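Local structure of toxin secretion ATP-binding protein (Vibrio parahaemolyticus RIMD 2210633, 3B79) at residues P71-L76 / F122-Q127. The protein is probably an ABC-type exporter involved in toxin secretion, of which this chain is the N-terminal peptidase C39-like domain. Residues are numbered along the deposited sequence; the frame is centred on the assembly and turned at random. Where two conformers were deposited one is given.
Sequences PAILVL and FLVKKQ
Ile73 and Phe122 face each other as an antiparallel hydrogen-bonded pair, joined by two backbone bonds. Phe122 N donates to Ile73 O over 2.7 Å, and Ile73 N returns a bond to Phe122 O over 3.1 Å; both are nearly straight and lie in the plane of the accepting carbonyl. From this pair the side chain of Ile73 runs over one face of the sheet. Its CB lies 4.2 Å from CB of Phe122. CG1, anti to the carbonyl carbon (chi1 -60°), sets out toward Val124, and the extended second torsion (chi2 176°) carries CD1 on to 4.1 Å from Val124 CG2, the methyl that also touches CG1. Leu8 and Ser11 of helix 7-18 meet Ile73 on this face, and Val15 of the same helix meets Val124.

The two strands are adjacent interior strands in the six-stranded antiparallel sheet of this C39-like domain, 72-76 lying between 120-126 and 80-88, and the face bearing Ile73 and Val124 packs on the N-terminal helix, consistent with the papain-like fold of clan CA. Val75 CG2 approaches the ring of Phe122 at its edge, near the ring plane, and meets CE2 at 4.0 Å. The Phe122 side chain also touches Pro41 and Ala55 and Glu57 of strand 53-59.

Toward Pro71 and Val124 the strands draw apart, and two waters lie between them. The carbonyl oxygen of Pro71, which follows a cis peptide bond, lies close to both. Water 1 accepts from Val124 N at 2.9 Å and lies within bonding distance of Pro71 O, although it has more acceptors in reach than protons to give, while water 2 donates to Pro71 O and, at 2.8 Å, to Val124 O.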
loop_
_atom_site.group_PDB
_atom_site.type_symbol
_atom_site.label_atom_id
_atom_site.label_comp_id
_atom_site.label_asym_id
_atom_site.label_seq_id
_atom_site.Cartn_x
_atom_site.Cartn_y
_atom_site.Cartn_z
ATOM N N PRO A 71 -6.461 6.018 -1.768
ATOM C CA PRO A 71 -5.638 5.091 -0.950
ATOM C C PRO A 71 -4.123 5.281 -1.161
ATOM O O PRO A 71 -3.648 5.529 -2.287
ATOM C CB PRO A 71 -6.058 3.703 -1.480
ATOM C CG PRO A 71 -6.493 3.964 -2.904
ATOM C CD PRO A 71 -7.226 5.340 -2.843
ATOM N N ALA A 72 -3.389 5.150 -0.061
ATOM C CA ALA A 72 -1.909 5.224 -0.071
ATOM C C ALA A 72 -1.353 3.901 0.402
ATOM O O ALA A 72 -2.078 3.085 1.004
ATOM C CB ALA A 72 -1.437 6.330 0.829
ATOM N N ILE A 73 -0.089 3.626 0.094
ATOM C CA ILE A 73 0.510 2.400 0.591
ATOM C C ILE A 73 1.472 2.735 1.729
ATOM O O ILE A 73 2.422 3.502 1.509
ATOM C CB ILE A 73 1.227 1.636 -0.535
ATOM C CG1 ILE A 73 0.239 1.258 -1.648
ATOM C CG2 ILE A 73 1.982 0.436 0.054
ATOM C CD1 ILE A 73 0.859 0.569 -2.870
ATOM N N LEU A 74 1.207 2.215 2.924
ATOM C CA LEU A 74 2.066 2.522 4.065
ATOM C C LEU A 74 3.143 1.467 4.193
ATOM O O LEU A 74 2.869 0.260 4.086
ATOM C CB LEU A 74 1.256 2.518 5.344
ATOM C CG LEU A 74 0.039 3.450 5.413
ATOM C CD1 LEU A 74 -0.621 3.365 6.755
ATOM C CD2 LEU A 74 0.398 4.877 5.032
ATOM N N VAL A 75 4.370 1.913 4.477
ATOM C CA VAL A 75 5.428 0.973 4.839
ATOM C C VAL A 75 5.392 0.777 6.339
ATOM O O VAL A 75 5.429 1.729 7.132
ATOM C CB VAL A 75 6.793 1.552 4.419
ATOM C CG1 VAL A 75 7.908 0.609 4.858
ATOM C CG2 VAL A 75 6.843 1.797 2.899
ATOM N N LEU A 76 5.284 -0.491 6.744
ATOM C CA LEU A 76 5.115 -0.858 8.167
ATOM C C LEU A 76 6.408 -1.567 8.632
ATOM O O LEU A 76 7.210 -2.027 7.828
ATOM C CB LEU A 76 3.920 -1.805 8.338
ATOM C CG LEU A 76 2.583 -1.226 7.836
ATOM C CD1 LEU A 76 1.509 -2.298 8.009
ATOM C CD2 LEU A 76 2.180 0.052 8.552
ATOM N N PHE A 122 3.829 5.460 0.195
ATOM C CA PHE A 122 3.786 5.754 -1.240
ATOM C C PHE A 122 2.511 6.446 -1.591
ATOM O O PHE A 122 1.395 5.974 -1.268
ATOM C CB PHE A 122 3.915 4.501 -2.100
ATOM C CG PHE A 122 5.294 3.909 -2.046
ATOM C CD1 PHE A 122 6.180 4.157 -3.100
ATOM C CD2 PHE A 122 5.709 3.079 -0.996
ATOM C CE1 PHE A 122 7.456 3.626 -3.079
ATOM C CE2 PHE A 122 7.012 2.541 -1.002
ATOM C CZ PHE A 122 7.860 2.837 -2.041
ATOM N N LEU A 123 2.681 7.570 -2.291
ATOM C CA LEU A 123 1.609 8.269 -2.998
ATOM C C LEU A 123 1.394 7.599 -4.342
ATOM O O LEU A 123 2.348 7.526 -5.129
ATOM C CB LEU A 123 2.051 9.718 -3.275
ATOM C CG LEU A 123 1.180 10.490 -4.283
ATOM C CD1 LEU A 123 -0.234 10.749 -3.746
ATOM C CD2 LEU A 123 1.805 11.812 -4.705
ATOM N N VAL A 124 0.173 7.134 -4.624
ATOM C CA VAL A 124 -0.080 6.362 -5.840
ATOM C C VAL A 124 -1.164 7.069 -6.626
ATOM O O VAL A 124 -2.206 7.452 -6.040
ATOM C CB VAL A 124 -0.504 4.919 -5.504
ATOM C CG1 VAL A 124 -0.614 4.113 -6.799
ATOM C CG2 VAL A 124 0.475 4.227 -4.589
ATOM N N LYS A 125 -0.954 7.247 -7.923
ATOM C CA LYS A 125 -1.952 7.905 -8.779
ATOM C C LYS A 125 -1.882 7.234 -10.148
ATOM O O LYS A 125 -0.975 6.458 -10.430
ATOM C CB LYS A 125 -1.684 9.424 -8.871
ATOM C CG LYS A 125 -0.381 9.737 -9.565
ATOM C CD LYS A 125 -0.100 11.235 -9.553
ATOM C CE LYS A 125 1.235 11.524 -10.225
ATOM N NZ LYS A 125 1.487 13.024 -10.153
ATOM N N LYS A 126 -2.866 7.516 -11.000
ATOM C CA LYS A 126 -2.875 6.952 -12.348
ATOM C C LYS A 126 -1.856 7.679 -13.227
ATOM O O LYS A 126 -1.740 8.906 -13.143
ATOM C CB LYS A 126 -4.283 7.101 -12.940
ATOM C CG LYS A 126 -4.444 6.472 -14.300
ATOM C CD LYS A 126 -5.883 6.695 -14.847
ATOM C CE LYS A 126 -6.060 6.027 -16.208
ATOM N NZ LYS A 126 -5.911 4.583 -16.047
ATOM N N GLN A 127 -1.155 6.938 -14.098
ATOM C CA GLN A 127 -0.300 7.542 -15.148
ATOM C C GLN A 127 -1.142 8.475 -16.060
ATOM O O GLN A 127 -2.274 8.117 -16.387
ATOM C CB GLN A 127 0.218 6.437 -16.059
ATOM C CG GLN A 127 1.384 5.721 -15.543
ATOM C CD GLN A 127 1.897 4.644 -16.522
ATOM O OE1 GLN A 127 1.569 4.653 -17.716
ATOM N NE2 GLN A 127 2.663 3.691 -16.004
HETATM O O HOH W 1 -1.787 7.584 -2.577
HETATM O O HOH W 2 -4.430 6.287 -4.798
#